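Local coordinates for protein beta-mannosidase (Trichoderma harzianum, PDB 4CVU) that probably hydrolyses terminal, non-reducing beta-D-mannose residues from beta-mannosides, as a secreted fungal enzyme of glycoside hydrolase family 2, at residues D723-R735 with W888-N902. Sequence-based numbering, arbitrary orientation.
Sequences DGRWKVLPYVSRR and WLTHPAGVLGFFDDN
The ring of Y731 is sandwiched at the tight middle of this contact: CB of N902 sits over the centre of one face, while CE3 of W726 lies over the other. CD2 of Y731 meets CZ3 of W888 at 3.6 Å, the two rings crossing almost at right angles, and V728 lays CG2 over one face of the W888 indole. With CG of Y731 anti to its carbonyl carbon (chi1 -74°), the phenol reaches F899, whose backbone N donates a nearly straight bond to OH (3.1 Å, 166°). A phenylalanine here would probably leave that N-H of F899 without its acceptor. W726 forms an offset stack with F898 (centroids 4.6 Å apart) and takes CB of F898 over its five-membered ring; its NE1 is bonded to S410 of helix 401-413. The contact thus sets the C-terminal Ig-fold domain, through the connection that links its two sheets by way of a type I turn from P892 to V895, against the loop and start of helix 729-736. Two arginines hold this segment at backbone oxygens, each end-on through NH1 and NH2 to a single atom: R734 to O of F899, with NH2 also bonded to S413, and R725 to O of H891 (NH1 3.0 Å). The R725 guanidinium also lies flat on the H891 imidazole, planes 9° apart. Packing is looser near the turn and the partly exposed ends. Just past the turn, CD2 of L896 touches O of D723 at 3.6 Å and lies near its carboxylate. Toward the exposed D900, polar links prevail: NH1 of R735 bonds O of N902 (2.9 Å) and forms a salt bridge with OD1 of D901 (2.8 Å), while a water joins that carboxylate to O of Y731 and NH1 of R734.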
ATOM      1  N   ASP A 723      -3.294  -5.002 -15.039  1.00 39.84           N
ATOM      2  CA  ASP A 723      -4.484  -5.802 -14.629  1.00 40.57           C
ATOM      3  C   ASP A 723      -5.447  -5.886 -15.808  1.00 39.27           C
ATOM      4  O   ASP A 723      -6.490  -6.503 -15.740  1.00 39.82           O
ATOM      5  CB  ASP A 723      -5.123  -5.234 -13.385  1.00 41.62           C
ATOM      6  CG  ASP A 723      -5.935  -3.956 -13.607  1.00 40.30           C
ATOM      7  OD1 ASP A 723      -5.858  -3.225 -14.652  1.00 38.89           O
ATOM      8  OD2 ASP A 723      -6.621  -3.643 -12.614  1.00 41.04           O
ATOM      9  N   GLY A 724      -5.074  -5.203 -16.885  1.00 37.41           N
ATOM     10  CA  GLY A 724      -5.890  -5.174 -18.075  1.00 38.28           C
ATOM     11  C   GLY A 724      -6.586  -3.862 -18.388  1.00 36.90           C
ATOM     12  O   GLY A 724      -7.141  -3.744 -19.466  1.00 36.98           O
ATOM     13  N   ARG A 725      -6.548  -2.882 -17.462  1.00 36.16           N
ATOM     14  CA  ARG A 725      -7.321  -1.645 -17.580  1.00 34.87           C
ATOM     15  C   ARG A 725      -6.817  -0.934 -18.823  1.00 33.85           C
ATOM     16  O   ARG A 725      -5.643  -0.851 -18.996  1.00 33.94           O
ATOM     17  CB  ARG A 725      -7.030  -0.690 -16.398  1.00 35.46           C
ATOM     18  CG  ARG A 725      -7.763   0.659 -16.510  1.00 35.30           C
ATOM     19  CD  ARG A 725      -7.524   1.606 -15.362  1.00 35.02           C
ATOM     20  NE  ARG A 725      -8.264   1.163 -14.180  1.00 35.91           N
ATOM     21  CZ  ARG A 725      -9.489   1.569 -13.810  1.00 37.25           C
ATOM     22  NH1 ARG A 725     -10.163   2.471 -14.504  1.00 37.35           N
ATOM     23  NH2 ARG A 725     -10.057   1.038 -12.706  1.00 37.79           N
ATOM     24  N   TRP A 726      -7.732  -0.410 -19.597  1.00 34.74           N
ATOM     25  CA  TRP A 726      -7.447   0.408 -20.775  1.00 35.39           C
ATOM     26  C   TRP A 726      -6.999   1.829 -20.415  1.00 36.15           C
ATOM     27  O   TRP A 726      -7.678   2.543 -19.703  1.00 37.16           O
ATOM     28  CB  TRP A 726      -8.690   0.461 -21.626  1.00 35.41           C
ATOM     29  CG  TRP A 726      -8.977  -0.795 -22.351  1.00 35.13           C
ATOM     30  CD1 TRP A 726      -8.742  -2.034 -21.930  1.00 35.78           C
ATOM     31  CD2 TRP A 726      -9.513  -0.917 -23.673  1.00 35.80           C
ATOM     32  NE1 TRP A 726      -9.130  -2.959 -22.873  1.00 36.28           N
ATOM     33  CE2 TRP A 726      -9.612  -2.295 -23.955  1.00 35.23           C
ATOM     34  CE3 TRP A 726      -9.979  -0.004 -24.613  1.00 34.20           C
ATOM     35  CZ2 TRP A 726     -10.095  -2.777 -25.154  1.00 36.07           C
ATOM     36  CZ3 TRP A 726     -10.485  -0.483 -25.799  1.00 35.86           C
ATOM     37  CH2 TRP A 726     -10.508  -1.870 -26.073  1.00 35.45           C
ATOM     38  N   LYS A 727      -5.875   2.245 -20.982  1.00 37.97           N
ATOM     39  CA  LYS A 727      -5.511   3.637 -21.067  1.00 38.73           C
ATOM     40  C   LYS A 727      -6.424   4.289 -22.090  1.00 39.58           C
ATOM     41  O   LYS A 727      -7.342   3.649 -22.607  1.00 40.20           O
ATOM     42  CB  LYS A 727      -4.045   3.804 -21.508  1.00 38.13           C
ATOM     43  CG  LYS A 727      -3.024   3.210 -20.541  1.00 39.05           C
ATOM     44  CD  LYS A 727      -1.622   3.764 -20.796  1.00 39.00           C
ATOM     45  CE  LYS A 727      -0.595   3.073 -19.893  1.00 40.92           C
ATOM     46  NZ  LYS A 727       0.844   3.396 -20.128  1.00 41.17           N
ATOM     47  N   VAL A 728      -6.156   5.567 -22.373  1.00 38.85           N
ATOM     48  CA  VAL A 728      -6.806   6.281 -23.444  1.00 37.93           C
ATOM     49  C   VAL A 728      -6.407   5.671 -24.798  1.00 36.36           C
ATOM     50  O   VAL A 728      -7.249   5.583 -25.675  1.00 35.35           O
ATOM     51  CB  VAL A 728      -6.503   7.792 -23.433  1.00 38.22           C
ATOM     52  CG1 VAL A 728      -7.158   8.520 -24.595  1.00 37.54           C
ATOM     53  CG2 VAL A 728      -6.992   8.419 -22.144  1.00 39.49           C
ATOM     54  N   LEU A 729      -5.158   5.220 -24.941  1.00 34.01           N
ATOM     55  CA  LEU A 729      -4.635   4.713 -26.226  1.00 34.20           C
ATOM     56  C   LEU A 729      -5.499   3.669 -26.971  1.00 32.02           C
ATOM     57  O   LEU A 729      -5.804   3.816 -28.135  1.00 31.37           O
ATOM     58  CB  LEU A 729      -3.230   4.149 -26.050  1.00 34.76           C
ATOM     59  CG  LEU A 729      -2.632   3.401 -27.243  1.00 34.19           C
ATOM     60  CD1 LEU A 729      -2.530   4.302 -28.474  1.00 33.67           C
ATOM     61  CD2 LEU A 729      -1.267   2.928 -26.797  1.00 34.88           C
ATOM     62  N   PRO A 730      -5.864   2.595 -26.299  1.00 30.70           N
ATOM     63  CA  PRO A 730      -6.608   1.531 -26.987  1.00 29.60           C
ATOM     64  C   PRO A 730      -7.976   1.949 -27.480  1.00 29.05           C
ATOM     65  O   PRO A 730      -8.468   1.299 -28.400  1.00 30.00           O
ATOM     66  CB  PRO A 730      -6.691   0.394 -25.906  1.00 30.12           C
ATOM     67  CG  PRO A 730      -6.352   1.063 -24.639  1.00 30.58           C
ATOM     68  CD  PRO A 730      -5.433   2.208 -24.956  1.00 30.57           C
ATOM     69  N   TYR A 731      -8.627   2.924 -26.825  1.00 28.35           N
ATOM     70  CA  TYR A 731      -9.898   3.480 -27.284  1.00 27.88           C
ATOM     71  C   TYR A 731      -9.713   4.225 -28.580  1.00 28.36           C
ATOM     72  O   TYR A 731     -10.542   4.121 -29.506  1.00 29.34           O
ATOM     73  CB  TYR A 731     -10.487   4.413 -26.239  1.00 28.50           C
ATOM     74  CG  TYR A 731     -11.062   3.685 -25.035  1.00 28.58           C
ATOM     75  CD1 TYR A 731     -12.235   2.954 -25.159  1.00 28.95           C
ATOM     76  CD2 TYR A 731     -10.430   3.714 -23.806  1.00 28.13           C
ATOM     77  CE1 TYR A 731     -12.756   2.275 -24.060  1.00 29.22           C
ATOM     78  CE2 TYR A 731     -10.969   3.047 -22.716  1.00 28.60           C
ATOM     79  CZ  TYR A 731     -12.136   2.324 -22.875  1.00 28.76           C
ATOM     80  OH  TYR A 731     -12.696   1.677 -21.781  1.00 29.85           O
ATOM     81  N   VAL A 732      -8.639   5.002 -28.672  1.00 29.31           N
ATOM     82  CA  VAL A 732      -8.282   5.733 -29.919  1.00 30.64           C
ATOM     83  C   VAL A 732      -7.768   4.880 -31.107  1.00 32.20           C
ATOM     84  O   VAL A 732      -8.176   5.063 -32.252  1.00 34.06           O
ATOM     85  CB  VAL A 732      -7.271   6.845 -29.614  1.00 30.54           C
ATOM     86  CG1 VAL A 732      -6.958   7.642 -30.879  1.00 31.16           C
ATOM     87  CG2 VAL A 732      -7.847   7.802 -28.567  1.00 30.76           C
ATOM     88  N   SER A 733      -6.875   3.942 -30.815  1.00 34.19           N
ATOM     89  CA  SER A 733      -6.409   2.967 -31.791  1.00 34.51           C
ATOM     90  C   SER A 733      -7.547   2.052 -32.302  1.00 36.19           C
ATOM     91  O   SER A 733      -7.577   1.719 -33.479  1.00 33.03           O
ATOM     92  CB  SER A 733      -5.219   2.213 -31.207  1.00 37.24           C
ATOM     93  OG  SER A 733      -5.568   1.368 -30.112  1.00 39.49           O
ATOM     94  N   ARG A 734      -8.492   1.659 -31.428  1.00 35.28           N
ATOM     95  CA  ARG A 734      -9.687   0.928 -31.899  1.00 36.12           C
ATOM     96  C   ARG A 734     -10.367   1.640 -33.049  1.00 36.48           C
ATOM     97  O   ARG A 734     -10.715   0.997 -34.062  1.00 36.87           O
ATOM     98  CB  ARG A 734     -10.710   0.739 -30.777  1.00 36.54           C
ATOM     99  CG  ARG A 734     -12.105   0.297 -31.244  1.00 38.56           C
ATOM    100  CD  ARG A 734     -13.147   0.519 -30.158  1.00 38.63           C
ATOM    101  NE  ARG A 734     -13.230  -0.555 -29.157  1.00 37.98           N
ATOM    102  CZ  ARG A 734     -13.609  -0.388 -27.891  1.00 37.76           C
ATOM    103  NH1 ARG A 734     -13.868   0.812 -27.404  1.00 38.67           N
ATOM    104  NH2 ARG A 734     -13.742  -1.415 -27.095  1.00 39.90           N
ATOM    105  N   ARG A 735     -10.598   2.952 -32.896  1.00 36.09           N
ATOM    106  CA  ARG A 735     -11.288   3.730 -33.914  1.00 37.68           C
ATOM    107  C   ARG A 735     -10.389   3.844 -35.105  1.00 37.66           C
ATOM    108  O   ARG A 735     -10.853   3.754 -36.260  1.00 37.64           O
ATOM    109  CB  ARG A 735     -11.653   5.144 -33.442  1.00 37.81           C
ATOM    110  CG  ARG A 735     -12.863   5.222 -32.511  1.00 38.50           C
ATOM    111  CD  ARG A 735     -13.352   6.680 -32.418  1.00 38.56           C
ATOM    112  NE  ARG A 735     -12.390   7.562 -31.755  1.00 37.41           N
ATOM    113  CZ  ARG A 735     -12.337   7.771 -30.436  1.00 38.74           C
ATOM    114  NH1 ARG A 735     -13.210   7.178 -29.605  1.00 37.90           N
ATOM    115  NH2 ARG A 735     -11.410   8.584 -29.940  1.00 39.79           N
ATOM    116  N   TRP A 888     -14.595  11.136 -21.114  1.00 34.08           N
ATOM    117  CA  TRP A 888     -13.831  10.020 -20.617  1.00 32.87           C
ATOM    118  C   TRP A 888     -14.561   9.421 -19.455  1.00 33.04           C
ATOM    119  O   TRP A 888     -14.737  10.109 -18.473  1.00 33.48           O
ATOM    120  CB  TRP A 888     -12.433  10.493 -20.143  1.00 34.87           C
ATOM    121  CG  TRP A 888     -11.578   9.380 -19.604  1.00 35.65           C
ATOM    122  CD1 TRP A 888     -11.246   9.157 -18.286  1.00 36.85           C
ATOM    123  CD2 TRP A 888     -11.004   8.303 -20.356  1.00 37.32           C
ATOM    124  NE1 TRP A 888     -10.454   8.015 -18.185  1.00 38.68           N
ATOM    125  CE2 TRP A 888     -10.307   7.468 -19.437  1.00 37.90           C
ATOM    126  CE3 TRP A 888     -10.974   7.979 -21.709  1.00 37.45           C
ATOM    127  CZ2 TRP A 888      -9.629   6.344 -19.834  1.00 37.64           C
ATOM    128  CZ3 TRP A 888     -10.292   6.838 -22.105  1.00 37.87           C
ATOM    129  CH2 TRP A 888      -9.636   6.035 -21.184  1.00 38.34           C
ATOM    130  N   LEU A 889     -14.920   8.154 -19.594  1.00 32.45           N
ATOM    131  CA  LEU A 889     -15.541   7.359 -18.541  1.00 34.17           C
ATOM    132  C   LEU A 889     -14.474   6.577 -17.867  1.00 33.82           C
ATOM    133  O   LEU A 889     -13.595   6.038 -18.535  1.00 33.81           O
ATOM    134  CB  LEU A 889     -16.543   6.416 -19.167  1.00 35.49           C
ATOM    135  CG  LEU A 889     -17.717   7.118 -19.890  1.00 36.39           C
ATOM    136  CD1 LEU A 889     -18.252   6.224 -20.981  1.00 37.96           C
ATOM    137  CD2 LEU A 889     -18.801   7.452 -18.920  1.00 37.86           C
ATOM    138  N   THR A 890     -14.554   6.472 -16.535  1.00 33.62           N
ATOM    139  CA  THR A 890     -13.586   5.791 -15.774  1.00 34.41           C
ATOM    140  C   THR A 890     -14.374   4.784 -14.967  1.00 34.14           C
ATOM    141  O   THR A 890     -15.207   5.217 -14.216  1.00 34.27           O
ATOM    142  CB  THR A 890     -12.857   6.738 -14.762  1.00 35.14           C
ATOM    143  OG1 THR A 890     -12.217   7.806 -15.462  1.00 35.24           O
ATOM    144  CG2 THR A 890     -11.813   5.937 -13.975  1.00 36.27           C
ATOM    145  N   HIS A 891     -14.132   3.483 -15.175  1.00 33.94           N
ATOM    146  CA  HIS A 891     -14.709   2.421 -14.311  1.00 34.88           C
ATOM    147  C   HIS A 891     -13.894   2.284 -13.019  1.00 35.59           C
ATOM    148  O   HIS A 891     -12.712   2.569 -13.004  1.00 33.58           O
ATOM    149  CB  HIS A 891     -14.793   1.103 -15.099  1.00 34.56           C
ATOM    150  CG  HIS A 891     -13.485   0.407 -15.299  1.00 35.44           C
ATOM    151  ND1 HIS A 891     -12.961  -0.454 -14.361  1.00 35.31           N
ATOM    152  CD2 HIS A 891     -12.622   0.407 -16.338  1.00 34.29           C
ATOM    153  CE1 HIS A 891     -11.822  -0.945 -14.809  1.00 36.43           C
ATOM    154  NE2 HIS A 891     -11.592  -0.425 -16.004  1.00 35.85           N
ATOM    155  N   PRO A 892     -14.530   1.845 -11.916  1.00 36.64           N
ATOM    156  CA  PRO A 892     -13.822   1.768 -10.664  1.00 37.91           C
ATOM    157  C   PRO A 892     -12.914   0.554 -10.567  1.00 38.90           C
ATOM    158  O   PRO A 892     -12.917  -0.314 -11.441  1.00 37.95           O
ATOM    159  CB  PRO A 892     -14.957   1.627  -9.637  1.00 38.29           C
ATOM    160  CG  PRO A 892     -15.988   0.860 -10.366  1.00 37.72           C
ATOM    161  CD  PRO A 892     -15.930   1.439 -11.769  1.00 37.22           C
ATOM    162  N   ALA A 893     -12.173   0.519  -9.479  1.00 40.07           N
ATOM    163  CA  ALA A 893     -11.297  -0.582  -9.114  1.00 44.26           C
ATOM    164  C   ALA A 893     -11.926  -1.971  -9.071  1.00 45.52           C
ATOM    165  O   ALA A 893     -11.276  -2.946  -9.398  1.00 51.73           O
ATOM    166  CB  ALA A 893     -10.613  -0.307  -7.752  1.00 44.72           C
ATOM    167  N   GLY A 894     -13.144  -2.125  -8.617  1.00 46.56           N
ATOM    168  CA  GLY A 894     -13.595  -3.551  -8.404  1.00 45.17           C
ATOM    169  C   GLY A 894     -14.035  -4.355  -9.643  1.00 44.01           C
ATOM    170  O   GLY A 894     -14.547  -5.488  -9.519  1.00 43.66           O
ATOM    171  N   VAL A 895     -13.793  -3.824 -10.838  1.00 40.25           N
ATOM    172  CA  VAL A 895     -14.338  -4.418 -12.043  1.00 40.67           C
ATOM    173  C   VAL A 895     -13.298  -4.424 -13.167  1.00 40.83           C
ATOM    174  O   VAL A 895     -12.455  -3.517 -13.227  1.00 36.75           O
ATOM    175  CB  VAL A 895     -15.646  -3.651 -12.453  1.00 41.75           C
ATOM    176  CG1 VAL A 895     -15.348  -2.278 -12.998  1.00 40.33           C
ATOM    177  CG2 VAL A 895     -16.401  -4.431 -13.487  1.00 44.18           C
ATOM    178  N   LEU A 896     -13.325  -5.481 -14.012  1.00 39.51           N
ATOM    179  CA  LEU A 896     -12.470  -5.563 -15.194  1.00 39.61           C
ATOM    180  C   LEU A 896     -13.295  -5.526 -16.487  1.00 39.29           C
ATOM    181  O   LEU A 896     -14.348  -6.128 -16.542  1.00 39.68           O
ATOM    182  CB  LEU A 896     -11.641  -6.840 -15.113  1.00 41.46           C
ATOM    183  CG  LEU A 896     -10.708  -6.930 -13.892  1.00 42.71           C
ATOM    184  CD1 LEU A 896     -10.120  -8.327 -13.761  1.00 43.63           C
ATOM    185  CD2 LEU A 896      -9.615  -5.889 -14.020  1.00 42.64           C
ATOM    186  N   GLY A 897     -12.811  -4.819 -17.512  1.00 39.62           N
ATOM    187  CA  GLY A 897     -13.501  -4.705 -18.762  1.00 38.16           C
ATOM    188  C   GLY A 897     -13.144  -3.467 -19.536  1.00 39.18           C
ATOM    189  O   GLY A 897     -12.105  -2.870 -19.304  1.00 38.65           O
ATOM    190  N   PHE A 898     -14.021  -3.064 -20.442  1.00 37.37           N
ATOM    191  CA  PHE A 898     -13.804  -1.879 -21.245  1.00 37.94           C
ATOM    192  C   PHE A 898     -15.133  -1.399 -21.849  1.00 38.20           C
ATOM    193  O   PHE A 898     -16.030  -2.198 -22.109  1.00 40.80           O
ATOM    194  CB  PHE A 898     -12.739  -2.131 -22.314  1.00 37.41           C
ATOM    195  CG  PHE A 898     -12.945  -3.405 -23.105  1.00 38.77           C
ATOM    196  CD1 PHE A 898     -13.809  -3.422 -24.205  1.00 39.57           C
ATOM    197  CD2 PHE A 898     -12.293  -4.580 -22.753  1.00 38.59           C
ATOM    198  CE1 PHE A 898     -14.015  -4.588 -24.943  1.00 39.37           C
ATOM    199  CE2 PHE A 898     -12.490  -5.754 -23.478  1.00 40.32           C
ATOM    200  CZ  PHE A 898     -13.372  -5.758 -24.571  1.00 40.76           C
ATOM    201  N   PHE A 899     -15.217  -0.101 -22.082  1.00 38.50           N
ATOM    202  CA  PHE A 899     -16.383   0.538 -22.696  1.00 38.87           C
ATOM    203  C   PHE A 899     -16.320   0.362 -24.227  1.00 40.29           C
ATOM    204  O   PHE A 899     -15.236   0.185 -24.801  1.00 36.81           O
ATOM    205  CB  PHE A 899     -16.414   2.025 -22.345  1.00 38.33           C
ATOM    206  CG  PHE A 899     -16.587   2.300 -20.875  1.00 37.96           C
ATOM    207  CD1 PHE A 899     -17.869   2.343 -20.303  1.00 37.80           C
ATOM    208  CD2 PHE A 899     -15.480   2.537 -20.054  1.00 37.66           C
ATOM    209  CE1 PHE A 899     -18.044   2.574 -18.940  1.00 37.15           C
ATOM    210  CE2 PHE A 899     -15.649   2.763 -18.694  1.00 39.15           C
ATOM    211  CZ  PHE A 899     -16.937   2.797 -18.141  1.00 38.64           C
ATOM    212  N   ASP A 900     -17.479   0.478 -24.887  1.00 41.11           N
ATOM    213  CA  ASP A 900     -17.518   0.307 -26.352  1.00 42.95           C
ATOM    214  C   ASP A 900     -17.032   1.548 -27.072  1.00 41.85           C
ATOM    215  O   ASP A 900     -16.840   1.543 -28.279  1.00 41.50           O
ATOM    216  CB  ASP A 900     -18.903  -0.128 -26.845  1.00 46.00           C
ATOM    217  CG  ASP A 900     -19.953   0.959 -26.735  1.00 49.02           C
ATOM    218  OD1 ASP A 900     -19.619   2.165 -26.772  1.00 53.36           O
ATOM    219  OD2 ASP A 900     -21.159   0.601 -26.662  1.00 54.15           O
ATOM    220  N   ASP A 901     -16.837   2.620 -26.308  1.00 40.22           N
ATOM    221  CA  ASP A 901     -16.199   3.818 -26.824  1.00 38.70           C
ATOM    222  C   ASP A 901     -15.733   4.669 -25.646  1.00 37.44           C
ATOM    223  O   ASP A 901     -16.247   4.526 -24.541  1.00 35.67           O
ATOM    224  CB  ASP A 901     -17.169   4.644 -27.671  1.00 38.68           C
ATOM    225  CG  ASP A 901     -16.441   5.567 -28.641  1.00 38.37           C
ATOM    226  OD1 ASP A 901     -15.226   5.371 -28.853  1.00 37.36           O
ATOM    227  OD2 ASP A 901     -17.073   6.499 -29.167  1.00 40.06           O
ATOM    228  N   ASN A 902     -14.737   5.505 -25.889  1.00 35.45           N
ATOM    229  CA  ASN A 902     -14.227   6.402 -24.871  1.00 36.99           C
ATOM    230  C   ASN A 902     -13.348   7.447 -25.541  1.00 38.36           C
ATOM    231  O   ASN A 902     -12.950   7.252 -26.692  1.00 38.93           O
ATOM    232  CB  ASN A 902     -13.448   5.621 -23.793  1.00 35.62           C
ATOM    233  CG  ASN A 902     -13.744   6.099 -22.398  1.00 35.12           C
ATOM    234  OD1 ASN A 902     -14.298   7.176 -22.217  1.00 35.51           O
ATOM    235  ND2 ASN A 902     -13.383   5.307 -21.399  1.00 35.67           N
TER
HETATM  236  O   HOH W   1     -10.620  -0.895 -18.750  1.00 36.19           O
HETATM  237  O   HOH W   2     -13.083   3.458 -28.695  1.00 39.65           O